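Local coordinates for cytochrome P450 monooxygenase (Rhodococcus sp. ECU0066, PDB 6KBH), which probably oxidises organic substrates with molecular oxygen, as a self-sufficient P450 that carries heme, FMN and a 2Fe-2S cluster in one chain, at residues M401-R412 with L456-I465. Numbering follows the deposited sequence.
Sequences MEIQIFLEELTR and LLSRRQPVKI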
ATOM      1  N   MET A 401       1.655  -6.056   7.554  1.00 76.85           N
ATOM      2  CA  MET A 401       2.022  -5.614   8.895  1.00 83.20           C
ATOM      3  C   MET A 401       3.045  -6.557   9.512  1.00 84.76           C
ATOM      4  O   MET A 401       4.072  -6.124  10.049  1.00 83.78           O
ATOM      5  CB  MET A 401       0.770  -5.529   9.773  1.00 82.07           C
ATOM      6  CG  MET A 401       1.068  -5.447  11.257  1.00 78.00           C
ATOM      7  SD  MET A 401      -0.345  -5.788  12.321  1.00 85.06           S
ATOM      8  CE  MET A 401      -1.302  -4.291  12.086  1.00 84.90           C
ATOM      9  N   GLU A 402       2.778  -7.859   9.422  1.00 82.01           N
ATOM     10  CA  GLU A 402       3.634  -8.871  10.029  1.00 85.24           C
ATOM     11  C   GLU A 402       5.071  -8.764   9.534  1.00 86.08           C
ATOM     12  O   GLU A 402       6.020  -8.785  10.329  1.00 81.49           O
ATOM     13  CB  GLU A 402       3.064 -10.239   9.697  1.00 89.39           C
ATOM     14  CG  GLU A 402       3.060 -11.209  10.813  1.00 88.95           C
ATOM     15  CD  GLU A 402       2.152 -12.360  10.509  1.00 87.45           C
ATOM     16  OE1 GLU A 402       1.301 -12.237   9.604  1.00 91.37           O
ATOM     17  OE2 GLU A 402       2.321 -13.407  11.140  1.00 86.98           O
ATOM     18  N   ILE A 403       5.250  -8.671   8.217  1.00 79.75           N
ATOM     19  CA  ILE A 403       6.589  -8.554   7.654  1.00 84.73           C
ATOM     20  C   ILE A 403       7.246  -7.265   8.121  1.00 93.41           C
ATOM     21  O   ILE A 403       8.417  -7.253   8.526  1.00 93.92           O
ATOM     22  CB  ILE A 403       6.536  -8.624   6.118  1.00 82.72           C
ATOM     23  CG1 ILE A 403       5.942  -9.952   5.658  1.00 87.16           C
ATOM     24  CG2 ILE A 403       7.926  -8.457   5.542  1.00 83.28           C
ATOM     25  CD1 ILE A 403       6.796 -11.130   5.989  1.00 91.60           C
ATOM     26  N   GLN A 404       6.500  -6.159   8.070  1.00 93.59           N
ATOM     27  CA  GLN A 404       7.055  -4.856   8.428  1.00 84.20           C
ATOM     28  C   GLN A 404       7.651  -4.838   9.831  1.00 85.49           C
ATOM     29  O   GLN A 404       8.695  -4.226  10.057  1.00 88.16           O
ATOM     30  CB  GLN A 404       5.976  -3.785   8.306  1.00 88.28           C
ATOM     31  CG  GLN A 404       5.971  -3.059   6.989  1.00 84.83           C
ATOM     32  CD  GLN A 404       4.682  -2.321   6.796  1.00 92.30           C
ATOM     33  OE1 GLN A 404       3.670  -2.921   6.463  1.00 98.75           O
ATOM     34  NE2 GLN A 404       4.694  -1.017   7.042  1.00 95.74           N
ATOM     35  N   ILE A 405       6.993  -5.483  10.791  1.00 82.77           N
ATOM     36  CA  ILE A 405       7.493  -5.492  12.163  1.00 92.44           C
ATOM     37  C   ILE A 405       8.628  -6.497  12.337  1.00 97.77           C
ATOM     38  O   ILE A 405       9.600  -6.224  13.056  1.00101.74           O
ATOM     39  CB  ILE A 405       6.346  -5.724  13.166  1.00 91.45           C
ATOM     40  CG1 ILE A 405       5.147  -4.878  12.817  1.00103.25           C
ATOM     41  CG2 ILE A 405       6.792  -5.316  14.543  1.00102.87           C
ATOM     42  CD1 ILE A 405       3.846  -5.435  13.311  1.00 97.88           C
ATOM     43  N   PHE A 406       8.485  -7.686  11.752  1.00 94.21           N
ATOM     44  CA  PHE A 406       9.612  -8.598  11.695  1.00 93.14           C
ATOM     45  C   PHE A 406      10.863  -7.861  11.241  1.00 93.85           C
ATOM     46  O   PHE A 406      11.924  -7.936  11.881  1.00 95.61           O
ATOM     47  CB  PHE A 406       9.345  -9.759  10.732  1.00 89.11           C
ATOM     48  CG  PHE A 406       8.209 -10.671  11.110  1.00 87.13           C
ATOM     49  CD1 PHE A 406       7.705 -10.684  12.401  1.00 93.70           C
ATOM     50  CD2 PHE A 406       7.672 -11.542  10.179  1.00 87.70           C
ATOM     51  CE1 PHE A 406       6.669 -11.537  12.736  1.00 94.08           C
ATOM     52  CE2 PHE A 406       6.636 -12.401  10.509  1.00 87.59           C
ATOM     53  CZ  PHE A 406       6.139 -12.397  11.792  1.00 93.61           C
ATOM     54  N   LEU A 407      10.745  -7.149  10.130  1.00 92.89           N
ATOM     55  CA  LEU A 407      11.855  -6.430   9.538  1.00 96.37           C
ATOM     56  C   LEU A 407      12.133  -5.098  10.219  1.00102.70           C
ATOM     57  O   LEU A 407      13.096  -4.427   9.840  1.00112.20           O
ATOM     58  CB  LEU A 407      11.602  -6.211   8.043  1.00101.20           C
ATOM     59  CG  LEU A 407      12.772  -5.690   7.204  1.00105.83           C
ATOM     60  CD1 LEU A 407      13.966  -6.639   7.295  1.00114.64           C
ATOM     61  CD2 LEU A 407      12.359  -5.451   5.762  1.00101.73           C
ATOM     62  N   GLU A 408      11.349  -4.668  11.206  1.00 99.62           N
ATOM     63  CA  GLU A 408      11.919  -3.528  11.910  1.00101.25           C
ATOM     64  C   GLU A 408      12.713  -3.972  13.130  1.00 99.48           C
ATOM     65  O   GLU A 408      13.798  -3.438  13.375  1.00100.72           O
ATOM     66  CB  GLU A 408      10.858  -2.479  12.285  1.00101.52           C
ATOM     67  CG  GLU A 408       9.794  -2.843  13.287  1.00105.65           C
ATOM     68  CD  GLU A 408       9.338  -1.624  14.085  1.00102.16           C
ATOM     69  OE1 GLU A 408      10.197  -0.954  14.697  1.00104.90           O
ATOM     70  OE2 GLU A 408       8.122  -1.345  14.111  1.00 94.46           O
ATOM     71  N   GLU A 409      12.242  -4.987  13.859  1.00101.58           N
ATOM     72  CA  GLU A 409      12.986  -5.439  15.030  1.00106.78           C
ATOM     73  C   GLU A 409      14.358  -5.987  14.650  1.00109.01           C
ATOM     74  O   GLU A 409      15.351  -5.712  15.333  1.00113.45           O
ATOM     75  CB  GLU A 409      12.199  -6.493  15.803  1.00101.74           C
ATOM     76  CG  GLU A 409      12.858  -6.789  17.138  1.00109.61           C
ATOM     77  CD  GLU A 409      12.002  -7.600  18.081  1.00117.69           C
ATOM     78  OE1 GLU A 409      10.974  -8.151  17.643  1.00117.65           O
ATOM     79  OE2 GLU A 409      12.359  -7.670  19.279  1.00120.44           O
ATOM     80  N   LEU A 410      14.437  -6.770  13.571  1.00100.58           N
ATOM     81  CA  LEU A 410      15.720  -7.357  13.198  1.00103.43           C
ATOM     82  C   LEU A 410      16.668  -6.322  12.602  1.00104.66           C
ATOM     83  O   LEU A 410      17.890  -6.497  12.668  1.00109.42           O
ATOM     84  CB  LEU A 410      15.510  -8.519  12.228  1.00104.49           C
ATOM     85  CG  LEU A 410      14.534  -9.599  12.704  1.00102.00           C
ATOM     86  CD1 LEU A 410      14.269 -10.588  11.593  1.00 96.32           C
ATOM     87  CD2 LEU A 410      15.050 -10.311  13.947  1.00 94.67           C
ATOM     88  N   THR A 411      16.137  -5.247  12.017  1.00100.78           N
ATOM     89  CA  THR A 411      17.000  -4.148  11.597  1.00106.69           C
ATOM     90  C   THR A 411      17.332  -3.216  12.751  1.00108.57           C
ATOM     91  O   THR A 411      18.390  -2.578  12.741  1.00115.01           O
ATOM     92  CB  THR A 411      16.352  -3.354  10.466  1.00110.34           C
ATOM     93  OG1 THR A 411      15.159  -2.715  10.945  1.00106.42           O
ATOM     94  CG2 THR A 411      16.030  -4.271   9.299  1.00103.36           C
ATOM     95  N   ARG A 412      16.444  -3.110  13.738  1.00109.08           N
ATOM     96  CA  ARG A 412      16.746  -2.316  14.924  1.00111.58           C
ATOM     97  C   ARG A 412      17.836  -2.979  15.753  1.00109.55           C
ATOM     98  O   ARG A 412      18.916  -2.413  15.955  1.00116.93           O
ATOM     99  CB  ARG A 412      15.485  -2.126  15.766  1.00113.29           C
ATOM    100  CG  ARG A 412      14.488  -1.142  15.193  1.00112.64           C
ATOM    101  CD  ARG A 412      14.741   0.266  15.684  1.00117.17           C
ATOM    102  NE  ARG A 412      13.618   1.140  15.361  1.00117.86           N
ATOM    103  CZ  ARG A 412      12.444   1.112  15.985  1.00120.67           C
ATOM    104  NH1 ARG A 412      12.235   0.255  16.976  1.00122.40           N
ATOM    105  NH2 ARG A 412      11.479   1.944  15.621  1.00111.39           N
ATOM    106  N   LEU A 456      16.300   1.528  22.341  1.00137.61           N
ATOM    107  CA  LEU A 456      15.809   1.324  20.973  1.00133.72           C
ATOM    108  C   LEU A 456      14.526   0.504  20.920  1.00131.52           C
ATOM    109  O   LEU A 456      13.828   0.507  19.902  1.00132.77           O
ATOM    110  CB  LEU A 456      16.877   0.647  20.093  1.00123.76           C
ATOM    111  CG  LEU A 456      17.022   1.363  18.753  1.00125.52           C
ATOM    112  CD1 LEU A 456      17.094   2.842  19.043  1.00129.84           C
ATOM    113  CD2 LEU A 456      18.250   0.918  17.949  1.00127.45           C
ATOM    114  N   LEU A 457      14.234  -0.246  21.965  1.00127.63           N
ATOM    115  CA  LEU A 457      13.096  -1.161  21.952  1.00128.44           C
ATOM    116  C   LEU A 457      11.782  -0.447  22.247  1.00130.91           C
ATOM    117  O   LEU A 457      10.762  -0.714  21.597  1.00132.17           O
ATOM    118  CB  LEU A 457      13.332  -2.307  22.954  1.00125.24           C
ATOM    119  CG  LEU A 457      14.691  -3.025  22.956  1.00131.92           C
ATOM    120  CD1 LEU A 457      15.834  -2.099  23.361  1.00133.16           C
ATOM    121  CD2 LEU A 457      14.640  -4.222  23.912  1.00125.58           C
ATOM    122  N   SER A 458      11.794   0.470  23.212  1.00131.45           N
ATOM    123  CA  SER A 458      10.648   1.345  23.416  1.00126.98           C
ATOM    124  C   SER A 458      10.303   2.108  22.146  1.00122.80           C
ATOM    125  O   SER A 458       9.152   2.530  21.968  1.00122.29           O
ATOM    126  CB  SER A 458      10.926   2.318  24.559  1.00129.38           C
ATOM    127  OG  SER A 458      11.364   1.636  25.722  1.00137.89           O
ATOM    128  N   ARG A 459      11.283   2.313  21.262  1.00126.74           N
ATOM    129  CA  ARG A 459      10.991   2.797  19.914  1.00125.91           C
ATOM    130  C   ARG A 459      10.114   1.799  19.182  1.00121.51           C
ATOM    131  O   ARG A 459      10.486   0.627  19.029  1.00124.19           O
ATOM    132  CB  ARG A 459      12.278   2.999  19.122  1.00125.35           C
ATOM    133  CG  ARG A 459      13.232   4.021  19.651  1.00128.18           C
ATOM    134  CD  ARG A 459      14.072   4.478  18.477  1.00129.54           C
ATOM    135  NE  ARG A 459      14.485   5.872  18.548  1.00138.83           N
ATOM    136  CZ  ARG A 459      15.376   6.338  19.414  1.00138.72           C
ATOM    137  NH1 ARG A 459      15.940   5.520  20.291  1.00133.34           N
ATOM    138  NH2 ARG A 459      15.703   7.620  19.401  1.00141.68           N
ATOM    139  N   ARG A 460       8.959   2.256  18.714  1.00115.01           N
ATOM    140  CA  ARG A 460       8.106   1.429  17.878  1.00109.24           C
ATOM    141  C   ARG A 460       7.643   2.282  16.710  1.00113.23           C
ATOM    142  O   ARG A 460       7.172   3.409  16.907  1.00118.51           O
ATOM    143  CB  ARG A 460       6.944   0.842  18.672  1.00108.34           C
ATOM    144  CG  ARG A 460       5.715   1.698  18.903  1.00117.56           C
ATOM    145  CD  ARG A 460       4.489   0.817  18.838  1.00120.47           C
ATOM    146  NE  ARG A 460       3.339   1.543  18.315  1.00121.00           N
ATOM    147  CZ  ARG A 460       2.169   0.979  18.043  1.00121.14           C
ATOM    148  NH1 ARG A 460       2.003  -0.322  18.248  1.00113.87           N
ATOM    149  NH2 ARG A 460       1.164   1.711  17.572  1.00121.04           N
ATOM    150  N   GLN A 461       7.836   1.774  15.487  1.00111.44           N
ATOM    151  CA  GLN A 461       7.350   2.555  14.360  1.00105.30           C
ATOM    152  C   GLN A 461       5.960   2.089  13.981  1.00103.04           C
ATOM    153  O   GLN A 461       5.740   0.882  13.820  1.00103.90           O
ATOM    154  CB  GLN A 461       8.275   2.433  13.161  1.00 90.00           C
ATOM    155  CG  GLN A 461       7.917   3.412  12.066  1.00 91.49           C
ATOM    156  CD  GLN A 461       8.788   3.272  10.852  1.00 97.47           C
ATOM    157  OE1 GLN A 461       9.497   2.286  10.703  1.00108.26           O
ATOM    158  NE2 GLN A 461       8.748   4.268   9.972  1.00 96.79           N
ATOM    159  N   PRO A 462       5.006   3.005  13.848  1.00101.16           N
ATOM    160  CA  PRO A 462       3.659   2.605  13.428  1.00 91.18           C
ATOM    161  C   PRO A 462       3.685   1.927  12.066  1.00 95.87           C
ATOM    162  O   PRO A 462       4.363   2.374  11.137  1.00 87.68           O
ATOM    163  CB  PRO A 462       2.888   3.932  13.385  1.00 97.57           C
ATOM    164  CG  PRO A 462       3.945   4.983  13.249  1.00 90.78           C
ATOM    165  CD  PRO A 462       5.117   4.464  14.025  1.00 96.26           C
ATOM    166  N   VAL A 463       2.949   0.819  11.970  1.00102.68           N
ATOM    167  CA  VAL A 463       2.783   0.132  10.700  1.00 91.95           C
ATOM    168  C   VAL A 463       2.151   1.074   9.676  1.00 96.66           C
ATOM    169  O   VAL A 463       1.343   1.950  10.014  1.00 90.25           O
ATOM    170  CB  VAL A 463       1.928  -1.128  10.922  1.00 76.34           C
ATOM    171  CG1 VAL A 463       1.425  -1.693   9.619  1.00 83.07           C
ATOM    172  CG2 VAL A 463       2.729  -2.173  11.679  1.00 85.38           C
ATOM    173  N   LYS A 464       2.546   0.917   8.412  1.00 85.56           N
ATOM    174  CA  LYS A 464       1.864   1.573   7.301  1.00 88.18           C
ATOM    175  C   LYS A 464       1.527   0.515   6.261  1.00 83.46           C
ATOM    176  O   LYS A 464       2.418   0.011   5.571  1.00 90.89           O
ATOM    177  CB  LYS A 464       2.713   2.696   6.705  1.00 94.49           C
ATOM    178  CG  LYS A 464       2.744   3.914   7.604  1.00 97.21           C
ATOM    179  CD  LYS A 464       3.073   5.191   6.871  1.00 87.98           C
ATOM    180  CE  LYS A 464       2.932   6.373   7.823  1.00108.96           C
ATOM    181  NZ  LYS A 464       1.548   6.525   8.353  1.00106.93           N
ATOM    182  N   ILE A 465       0.242   0.174   6.163  1.00 80.17           N
ATOM    183  CA  ILE A 465      -0.240  -0.851   5.247  1.00 77.03           C
ATOM    184  C   ILE A 465      -1.477  -0.339   4.531  1.00 85.49           C
ATOM    185  O   ILE A 465      -2.188   0.542   5.024  1.00 89.11           O
ATOM    186  CB  ILE A 465      -0.571  -2.186   5.955  1.00 86.71           C
ATOM    187  CG1 ILE A 465      -1.554  -1.958   7.105  1.00 76.03           C
ATOM    188  CG2 ILE A 465       0.681  -2.869   6.415  1.00 86.00           C
ATOM    189  CD1 ILE A 465      -1.661  -3.098   8.076  1.00 79.22           C
TER
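The guanidinium of Arg-412 has CB of Arg-459 over one face and, over the opposite face, OE1 of Glu-408 from one turn back in its own helix, both offset toward the rim; the carbonyl carbon of Arg-460 lies at its edge. Because Glu-408 OE1, 3.3 Å from Arg-412 NH1, stands above the plane, their salt bridge is electrostatic, with no N-H aimed at the oxygen. NH1 of Arg-412 donates to Arg-459 O at 2.7 Å, from above the carbonyl plane. In Glu-408, chi1 (66°) and a bend at chi2 together bring the carboxylate to the loop, where OE2 takes a weak bond from Gln-461 N at 3.4 Å; OE2 also forms a salt bridge with Arg-157 of helix 153-164, its stronger partner. Further along, contact turns apolar: Val-463 CG2 meets Met-401 CG at 3.7 Å and Ile-405 CG1 at 3.8 Å, crossing both side chains at about a right angle, while Ile-465 CD1 rests on Met-401 CB. Helix 396-413, which follows the heme-ligating Cys-393, carries on its flank the linker leading to the flavin-binding part, extended over 459-465. Polar contacts hold 456-461 and hydrophobic packing 463-465; between Arg-157 and Arg-412, the negative charge of Glu-408 is probably stabilised.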